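PDB 5XGA: osmolarity sensor protein EnvZ from Escherichia coli, which probably senses changes in medium osmolarity as a membrane-bound histidine kinase, the present construct being its periplasmic domain with bound CHAPS. Local coordinates for residues A[37-41]-A[42-46]; A[69-73]-A[74-78]. All blocks are in the same frame, centred on the assembly; numbering follows the deposited sequence.

In the fold
From the N terminus the chain runs through helix 10-24 and the two-stranded antiparallel hairpin of 28-30 and 36-38. Contact 1 (37-46) follows at once, where strand 36-38 turns into helix 41-51 beside bound CHAPS. The chain then passes strand 54-57 and helix 58-64. Contact 2 (69-78) comes where strand 70-71, an outermost strand of the five-stranded sheet, leads into helix 73-83. Each contact is a local strand-to-helix junction. The two lie in series, neither nested nor crossed, on opposite sides of the chain's centre. The centres of contact 1 and contact 2 are about 27 Å apart. Contact 1 joins hairpin to helix, and contact 2 joins sheet to helix.

Contact 1 (A[37-41]-A[42-46]); sequences LVVPP and AFRRE. With CPS (3-[(3-cholamidopropyl)dimethylammonio]-1-propanesulfonate), chain C.
Pro40 lies over one face of the Phe43 ring in a CH-pi contact, with Pro40 CG 4.0 Å from the ring centroid. This is the first turn of helix 41-51, and Pro40 holds its N-cap position. Phe43 CG is anti to its carbonyl carbon (chi1 -72°), which turns the ring back to the proline; Pro40 CD comes within 3.4 Å of Phe43 CD2. Pro40 O receives only weak bonds, from Phe43 N and Arg44 N. The first straight helical bond runs from Arg45 N to Pro41 O at 3.0 Å.

Val39 and Arg44 form the buried part. Val39 CG1 sits 3.5 Å from Arg44 CG, and the two side chains cross at about a right angle. Bends at chi2 and chi3 carry the Arg44 guanidinium to a water in its plane. That water accepts from Arg44 NH2 at 3.0 Å and donates to Val39 O at 2.6 Å.

Pro41 and the Arg45 guanidinium meet more loosely, with Pro41 CB 4.0 Å from Arg45 NH1. On the ligand side the fit is close: Arg45 CG is 3.2 Å from CHAPS C11, and NH1 lies near C12. Arg44 turns a guanidinium face to CHAPS C14, while its NH1 bonds Leu24 O. The two arginines thus offer the steroid aliphatic carbon and a flat guanidinium face, an amphipathic surface suited to a detergent.

Contact 2 (A[69-73]-A[74-78]); sequences AQHYE and FLSHQ
Tyr72 O is gripped twice by Ser76, by its backbone N at 2.9 Å and by its hydroxyl OG at 2.5 Å. The two donors reach the oxygen from opposite faces of the carbonyl plane. This is the N-terminal turn of helix 73-83, entered from edge strand 70-71, with Tyr72 at the N-cap. Ser76 OG is anti to its own carbonyl carbon (chi1 -58°), and this directs the hydroxyl back at the preceding turn. Ser76 OG also takes a hydrogen bond from Val89 N of strand 87-92, so this buried serine ties the helix start to the sheet. With an alanine in place of Ser76, Val89 N would probably lose the hydroxyl it bonds to, and Tyr72 O would keep only the backbone N of that residue.

Tyr72 and Leu75 lie side by side and point the same way. Leu75 CD1 approaches the tyrosine ring obliquely, 3.5 Å from Tyr72 CD2. Both side chains pack on Val91 of strand 87-92 and on Leu10 of helix 10-24, which places them between sheet and helix.

A polar group of Glu73, His71 and His77 lies on the exposed side. The Glu73 carboxylate spans the two histidines, one with each oxygen. His77 NE2 gives Glu73 OE2 a weak bond at 3.0 Å, the carboxylate and ring planes standing 66° apart. The imidazole of His71 is held at both nitrogens. Its ND1 is hydrogen-bonded to Glu88 OE2. The stronger link of the Glu73 carboxylate runs from His71 NE2 to Glu73 OE1, 2.6 Å long, with the oxygen only 6° out of the imidazole plane.

Contact 1 (A[37-41]-A[42-46])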
ATOM      1  N   LEU A  37      -5.469  18.991   6.330  1.00 25.74           N
ATOM      2  CA  LEU A  37      -4.081  19.231   5.966  1.00 26.14           C
ATOM      3  C   LEU A  37      -3.909  19.029   4.467  1.00 30.64           C
ATOM      4  O   LEU A  37      -4.174  17.942   3.953  1.00 26.39           O
ATOM      5  CB  LEU A  37      -3.145  18.287   6.740  1.00 22.18           C
ATOM      6  CG  LEU A  37      -3.373  18.181   8.250  1.00 24.65           C
ATOM      7  CD1 LEU A  37      -2.511  17.088   8.864  1.00 27.83           C
ATOM      8  CD2 LEU A  37      -3.083  19.505   8.920  1.00 25.68           C
ATOM      9  N   VAL A  38      -3.456  20.060   3.767  1.00 24.52           N
ATOM     10  CA  VAL A  38      -3.290  19.951   2.330  1.00 25.21           C
ATOM     11  C   VAL A  38      -2.137  18.991   1.989  1.00 26.31           C
ATOM     12  O   VAL A  38      -1.120  18.938   2.684  1.00 25.61           O
ATOM     13  CB  VAL A  38      -3.042  21.327   1.688  1.00 27.02           C
ATOM     14  CG1 VAL A  38      -4.084  22.330   2.189  1.00 22.32           C
ATOM     15  CG2 VAL A  38      -1.639  21.823   1.992  1.00 24.15           C
ATOM     16  N   VAL A  39      -2.327  18.221   0.926  1.00 24.35           N
ATOM     17  CA  VAL A  39      -1.320  17.300   0.420  1.00 19.50           C
ATOM     18  C   VAL A  39      -0.868  17.832  -0.933  1.00 26.50           C
ATOM     19  O   VAL A  39      -1.618  17.777  -1.901  1.00 27.02           O
ATOM     20  CB  VAL A  39      -1.883  15.862   0.268  1.00 22.56           C
ATOM     21  CG1 VAL A  39      -0.832  14.920  -0.315  1.00 22.06           C
ATOM     22  CG2 VAL A  39      -2.402  15.334   1.610  1.00 22.53           C
ATOM     23  N   PRO A  40       0.351  18.373  -1.004  1.00 24.35           N
ATOM     24  CA  PRO A  40       0.801  18.901  -2.299  1.00 24.60           C
ATOM     25  C   PRO A  40       0.831  17.808  -3.374  1.00 26.68           C
ATOM     26  O   PRO A  40       1.257  16.686  -3.088  1.00 25.50           O
ATOM     27  CB  PRO A  40       2.213  19.421  -2.001  1.00 29.86           C
ATOM     28  CG  PRO A  40       2.200  19.728  -0.496  1.00 28.32           C
ATOM     29  CD  PRO A  40       1.311  18.636   0.085  1.00 28.81           C
ATOM     30  N   PRO A  41       0.364  18.120  -4.592  1.00 25.68           N
ATOM     31  CA  PRO A  41       0.399  17.131  -5.684  1.00 31.08           C
ATOM     32  C   PRO A  41       1.788  16.526  -5.870  1.00 29.87           C
ATOM     33  O   PRO A  41       1.924  15.322  -6.069  1.00 28.29           O
ATOM     34  CB  PRO A  41       0.001  17.945  -6.918  1.00 30.68           C
ATOM     35  CG  PRO A  41      -0.772  19.103  -6.374  1.00 34.90           C
ATOM     36  CD  PRO A  41      -0.203  19.410  -5.019  1.00 31.45           C
ATOM     37  N   ALA A  42       2.819  17.364  -5.795  1.00 27.92           N
ATOM     38  CA  ALA A  42       4.192  16.885  -5.962  1.00 25.69           C
ATOM     39  C   ALA A  42       4.517  15.720  -5.028  1.00 25.16           C
ATOM     40  O   ALA A  42       5.224  14.791  -5.417  1.00 27.34           O
ATOM     41  CB  ALA A  42       5.178  18.027  -5.741  1.00 33.41           C
ATOM     42  N   PHE A  43       4.017  15.774  -3.798  1.00 26.06           N
ATOM     43  CA  PHE A  43       4.261  14.709  -2.822  1.00 23.97           C
ATOM     44  C   PHE A  43       3.627  13.414  -3.286  1.00 24.26           C
ATOM     45  O   PHE A  43       4.174  12.317  -3.106  1.00 23.41           O
ATOM     46  CB  PHE A  43       3.686  15.074  -1.447  1.00 28.66           C
ATOM     47  CG  PHE A  43       4.459  16.138  -0.729  1.00 28.64           C
ATOM     48  CD1 PHE A  43       5.611  16.673  -1.285  1.00 31.96           C
ATOM     49  CD2 PHE A  43       4.042  16.595   0.508  1.00 35.94           C
ATOM     50  CE1 PHE A  43       6.331  17.649  -0.617  1.00 37.96           C
ATOM     51  CE2 PHE A  43       4.754  17.581   1.177  1.00 30.78           C
ATOM     52  CZ  PHE A  43       5.896  18.102   0.615  1.00 32.23           C
ATOM     53  N   ARG A  44       2.441  13.554  -3.854  1.00 23.12           N
ATOM     54  CA  ARG A  44       1.661  12.398  -4.276  1.00 26.56           C
ATOM     55  C   ARG A  44       2.331  11.689  -5.448  1.00 24.42           C
ATOM     56  O   ARG A  44       2.424  10.463  -5.465  1.00 25.07           O
ATOM     57  CB  ARG A  44       0.245  12.836  -4.631  1.00 24.40           C
ATOM     58  CG  ARG A  44      -0.571  13.218  -3.394  1.00 25.99           C
ATOM     59  CD  ARG A  44      -2.018  12.744  -3.596  1.00 39.10           C
ATOM     60  NE  ARG A  44      -2.808  13.833  -4.099  1.00 33.41           N
ATOM     61  CZ  ARG A  44      -4.042  13.757  -4.591  1.00 38.30           C
ATOM     62  NH1 ARG A  44      -4.708  12.602  -4.697  1.00 27.97           N
ATOM     63  NH2 ARG A  44      -4.602  14.877  -4.994  1.00 26.52           N
ATOM     64  N   ARG A  45       2.803  12.477  -6.411  1.00 26.43           N
ATOM     65  CA  ARG A  45       3.609  11.959  -7.510  1.00 30.36           C
ATOM     66  C   ARG A  45       4.856  11.243  -7.009  1.00 27.23           C
ATOM     67  O   ARG A  45       5.204  10.177  -7.506  1.00 27.51           O
ATOM     68  CB  ARG A  45       4.005  13.090  -8.462  1.00 30.77           C
ATOM     69  CG  ARG A  45       2.913  13.486  -9.430  1.00 33.78           C
ATOM     70  CD  ARG A  45       3.425  14.440 -10.496  1.00 37.33           C
ATOM     71  NE  ARG A  45       3.834  15.723  -9.930  1.00 37.33           N
ATOM     72  CZ  ARG A  45       3.041  16.787  -9.820  1.00 44.58           C
ATOM     73  NH1 ARG A  45       1.780  16.728 -10.234  1.00 46.90           N
ATOM     74  NH2 ARG A  45       3.506  17.916  -9.296  1.00 41.34           N
ATOM     75  N   GLU A  46       5.528  11.814  -6.014  1.00 27.43           N
ATOM     76  CA  GLU A  46       6.774  11.215  -5.531  1.00 29.64           C
ATOM     77  C   GLU A  46       6.522   9.953  -4.693  1.00 27.82           C
ATOM     78  O   GLU A  46       7.281   8.988  -4.769  1.00 27.51           O
ATOM     79  CB  GLU A  46       7.579  12.235  -4.727  1.00 31.54           C
ATOM     80  CG  GLU A  46       9.064  11.915  -4.660  1.00 43.22           C
ATOM     81  CD  GLU A  46       9.684  11.712  -6.036  1.00 48.42           C
ATOM     82  OE1 GLU A  46       9.907  10.543  -6.434  1.00 54.90           O
ATOM     83  OE2 GLU A  46       9.949  12.721  -6.722  1.00 54.89           O
TER
HETATM   84  C1  CPS C 202      -0.616  13.182 -10.336  1.00 56.19           C
HETATM   85  C2  CPS C 202      -0.811  11.894  -9.555  1.00 48.10           C
HETATM   86  C3  CPS C 202       0.443  10.160 -11.013  1.00 53.98           C
HETATM   87  C4  CPS C 202       0.316   9.169 -12.171  1.00 50.49           C
HETATM   88  C5  CPS C 202      -0.772   8.126 -11.985  1.00 56.09           C
HETATM   89  C6  CPS C 202      -1.925   8.615 -11.152  1.00 45.51           C
HETATM   90  C7  CPS C 202      -2.645   7.338 -10.855  1.00 49.00           C
HETATM   91  C8  CPS C 202      -2.837   6.961 -12.302  1.00 46.32           C
HETATM   92  C9  CPS C 202      -1.747   7.710 -13.091  1.00 52.95           C
HETATM   93  C10 CPS C 202      -0.069   6.909 -11.412  1.00 49.25           C
HETATM   94  C11 CPS C 202       0.451  11.619  -8.781  1.00 50.77           C
HETATM   95  C12 CPS C 202      -0.780  14.490  -9.565  1.00 53.68           C
HETATM   96  C13 CPS C 202      -2.067  14.594  -8.773  1.00 48.45           C
HETATM   97  C14 CPS C 202      -2.859  13.309  -8.905  1.00 47.19           C
HETATM   98  C15 CPS C 202      -1.991  12.111  -8.586  1.00 49.91           C
HETATM   99  C16 CPS C 202      -2.873  10.902  -8.379  1.00 48.60           C
HETATM  100  C17 CPS C 202      -3.044  10.158  -9.676  1.00 48.39           C
HETATM  101  C18 CPS C 202      -1.697   9.562 -10.011  1.00 45.44           C
HETATM  102  C19 CPS C 202      -0.889  10.707 -10.531  1.00 47.27           C
HETATM  103  C20 CPS C 202      -1.303   6.873 -14.307  1.00 46.36           C
HETATM  104  C21 CPS C 202      -0.046   7.374 -15.025  1.00 51.23           C
HETATM  105  C22 CPS C 202      -2.429   6.631 -15.319  1.00 52.47           C
HETATM  106  C23 CPS C 202      -3.329   5.412 -15.097  1.00 51.52           C
HETATM  107  C24 CPS C 202      -4.323   5.207 -16.243  1.00 57.63           C
HETATM  108  C25 CPS C 202      -5.193   3.215 -15.114  1.00 56.88           C
HETATM  109  C26 CPS C 202      -5.105   1.752 -15.560  1.00 55.34           C
HETATM  110  C27 CPS C 202      -6.131   1.410 -16.645  1.00 58.54           C
HETATM  111  C28 CPS C 202      -6.994  -0.088 -15.018  1.00 56.13           C
HETATM  112  C29 CPS C 202      -8.165   1.915 -15.517  1.00 68.48           C
HETATM  113  C30 CPS C 202      -8.125   0.231 -17.202  1.00 66.05           C
HETATM  114  N1  CPS C 202      -5.165   4.176 -16.210  1.00 56.59           N
HETATM  115  N2  CPS C 202      -7.363   0.834 -16.092  1.00 61.29           N
HETATM  116  O1  CPS C 202      -4.382   5.955 -17.208  1.00 63.95           O
HETATM  117  O2  CPS C 202      -2.774  15.744  -9.224  1.00 53.05           O
HETATM  118  O3  CPS C 202      -3.434  11.060 -10.706  1.00 38.96           O
HETATM  119  O4  CPS C 202       0.155   9.880 -13.375  1.00 58.02           O
HETATM  120  O   HOH W   1      -2.924  17.246  -4.120  1.00 30.58           O

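Contact 2 (A[69-73]-A[74-78])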
ATOM      1  N   ALA A  69       0.109 -15.403  -3.091  1.00 30.28           N
ATOM      2  CA  ALA A  69      -0.006 -14.453  -1.994  1.00 37.44           C
ATOM      3  C   ALA A  69      -1.095 -14.869  -1.003  1.00 35.88           C
ATOM      4  O   ALA A  69      -2.196 -15.235  -1.407  1.00 36.98           O
ATOM      5  CB  ALA A  69      -0.297 -13.058  -2.547  1.00 27.27           C
ATOM      6  N   GLN A  70      -0.798 -14.794   0.290  1.00 30.93           N
ATOM      7  CA  GLN A  70      -1.762 -15.220   1.307  1.00 38.91           C
ATOM      8  C   GLN A  70      -2.389 -14.034   2.028  1.00 32.30           C
ATOM      9  O   GLN A  70      -1.725 -13.025   2.257  1.00 27.52           O
ATOM     10  CB  GLN A  70      -1.090 -16.142   2.325  1.00 44.64           C
ATOM     11  CG  GLN A  70      -0.015 -17.056   1.725  1.00 57.00           C
ATOM     12  CD  GLN A  70       1.396 -16.624   2.110  1.00 60.83           C
ATOM     13  OE1 GLN A  70       2.146 -16.077   1.291  1.00 54.48           O
ATOM     14  NE2 GLN A  70       1.765 -16.871   3.364  1.00 65.19           N
ATOM     15  N   HIS A  71      -3.660 -14.172   2.397  1.00 30.14           N
ATOM     16  CA  HIS A  71      -4.387 -13.128   3.107  1.00 28.97           C
ATOM     17  C   HIS A  71      -3.769 -12.877   4.476  1.00 31.19           C
ATOM     18  O   HIS A  71      -3.486 -13.805   5.213  1.00 29.90           O
ATOM     19  CB  HIS A  71      -5.869 -13.512   3.241  1.00 32.83           C
ATOM     20  CG  HIS A  71      -6.657 -12.629   4.164  1.00 33.28           C
ATOM     21  ND1 HIS A  71      -7.278 -11.472   3.743  1.00 31.26           N
ATOM     22  CD2 HIS A  71      -6.950 -12.753   5.482  1.00 36.94           C
ATOM     23  CE1 HIS A  71      -7.901 -10.911   4.766  1.00 32.88           C
ATOM     24  NE2 HIS A  71      -7.717 -11.666   5.833  1.00 29.21           N
ATOM     25  N   TYR A  72      -3.524 -11.611   4.795  1.00 28.75           N
ATOM     26  CA  TYR A  72      -3.078 -11.219   6.131  1.00 28.86           C
ATOM     27  C   TYR A  72      -4.168 -10.411   6.832  1.00 30.24           C
ATOM     28  O   TYR A  72      -4.461  -9.282   6.437  1.00 24.38           O
ATOM     29  CB  TYR A  72      -1.795 -10.400   6.054  1.00 30.30           C
ATOM     30  CG  TYR A  72      -0.555 -11.252   5.976  1.00 33.19           C
ATOM     31  CD1 TYR A  72      -0.375 -12.155   4.933  1.00 29.81           C
ATOM     32  CD2 TYR A  72       0.438 -11.149   6.939  1.00 36.40           C
ATOM     33  CE1 TYR A  72       0.770 -12.932   4.858  1.00 35.51           C
ATOM     34  CE2 TYR A  72       1.583 -11.922   6.872  1.00 37.59           C
ATOM     35  CZ  TYR A  72       1.742 -12.808   5.833  1.00 37.97           C
ATOM     36  OH  TYR A  72       2.880 -13.576   5.772  1.00 43.14           O
ATOM     37  N   GLU A  73      -4.759 -10.992   7.868  1.00 26.80           N
ATOM     38  CA  GLU A  73      -5.949 -10.425   8.482  1.00 26.16           C
ATOM     39  C   GLU A  73      -5.615  -9.163   9.249  1.00 28.99           C
ATOM     40  O   GLU A  73      -6.276  -8.137   9.088  1.00 25.92           O
ATOM     41  CB  GLU A  73      -6.614 -11.455   9.401  1.00 35.55           C
ATOM     42  CG  GLU A  73      -7.865 -10.970  10.129  1.00 30.43           C
ATOM     43  CD  GLU A  73      -9.088 -10.856   9.235  1.00 36.77           C
ATOM     44  OE1 GLU A  73      -8.985 -11.151   8.026  1.00 36.54           O
ATOM     45  OE2 GLU A  73     -10.161 -10.456   9.745  1.00 34.40           O
ATOM     46  N   PHE A  74      -4.584  -9.221  10.085  1.00 26.84           N
ATOM     47  CA  PHE A  74      -4.239  -8.038  10.850  1.00 28.39           C
ATOM     48  C   PHE A  74      -3.778  -6.919   9.921  1.00 30.12           C
ATOM     49  O   PHE A  74      -4.228  -5.782  10.047  1.00 28.08           O
ATOM     50  CB  PHE A  74      -3.166  -8.334  11.897  1.00 31.23           C
ATOM     51  CG  PHE A  74      -2.779  -7.131  12.697  1.00 37.45           C
ATOM     52  CD1 PHE A  74      -3.660  -6.592  13.625  1.00 39.83           C
ATOM     53  CD2 PHE A  74      -1.551  -6.514  12.506  1.00 33.06           C
ATOM     54  CE1 PHE A  74      -3.316  -5.462  14.359  1.00 42.66           C
ATOM     55  CE2 PHE A  74      -1.202  -5.392  13.238  1.00 35.98           C
ATOM     56  CZ  PHE A  74      -2.087  -4.866  14.162  1.00 33.71           C
ATOM     57  N   LEU A  75      -2.890  -7.232   8.981  1.00 26.96           N
ATOM     58  CA  LEU A  75      -2.428  -6.202   8.050  1.00 26.38           C
ATOM     59  C   LEU A  75      -3.601  -5.581   7.289  1.00 20.12           C
ATOM     60  O   LEU A  75      -3.629  -4.370   7.057  1.00 20.87           O
ATOM     61  CB  LEU A  75      -1.417  -6.775   7.060  1.00 24.02           C
ATOM     62  CG  LEU A  75      -0.107  -7.372   7.598  1.00 25.66           C
ATOM     63  CD1 LEU A  75       0.783  -7.735   6.434  1.00 25.74           C
ATOM     64  CD2 LEU A  75       0.617  -6.419   8.559  1.00 28.19           C
ATOM     65  N   SER A  76      -4.558  -6.414   6.880  1.00 21.47           N
ATOM     66  CA  SER A  76      -5.713  -5.908   6.140  1.00 22.33           C
ATOM     67  C   SER A  76      -6.545  -4.943   6.994  1.00 19.96           C
ATOM     68  O   SER A  76      -6.996  -3.910   6.511  1.00 24.26           O
ATOM     69  CB  SER A  76      -6.587  -7.068   5.641  1.00 24.54           C
ATOM     70  OG  SER A  76      -5.846  -7.954   4.808  1.00 24.36           O
ATOM     71  N   HIS A  77      -6.774  -5.287   8.256  1.00 23.14           N
ATOM     72  CA  HIS A  77      -7.544  -4.397   9.130  1.00 23.49           C
ATOM     73  C   HIS A  77      -6.762  -3.117   9.434  1.00 28.98           C
ATOM     74  O   HIS A  77      -7.316  -2.010   9.420  1.00 25.11           O
ATOM     75  CB  HIS A  77      -7.910  -5.101  10.430  1.00 27.86           C
ATOM     76  CG  HIS A  77      -9.147  -5.926  10.337  1.00 31.62           C
ATOM     77  ND1 HIS A  77     -10.406  -5.408  10.569  1.00 38.20           N
ATOM     78  CD2 HIS A  77      -9.329  -7.231  10.026  1.00 29.60           C
ATOM     79  CE1 HIS A  77     -11.307  -6.360  10.412  1.00 31.18           C
ATOM     80  NE2 HIS A  77     -10.680  -7.475  10.079  1.00 33.56           N
ATOM     81  N   GLN A  78      -5.469  -3.282   9.701  1.00 23.41           N
ATOM     82  CA  GLN A  78      -4.596  -2.147   9.977  1.00 26.09           C
ATOM     83  C   GLN A  78      -4.601  -1.198   8.778  1.00 24.18           C
ATOM     84  O   GLN A  78      -4.698   0.011   8.934  1.00 25.78           O
ATOM     85  CB  GLN A  78      -3.171  -2.620  10.297  1.00 26.17           C
ATOM     86  CG  GLN A  78      -2.192  -1.474  10.596  1.00 35.51           C
ATOM     87  CD  GLN A  78      -0.774  -1.941  10.930  1.00 39.08           C
ATOM     88  OE1 GLN A  78      -0.243  -1.632  12.000  1.00 39.85           O
ATOM     89  NE2 GLN A  78      -0.153  -2.673  10.008  1.00 28.94           N
TER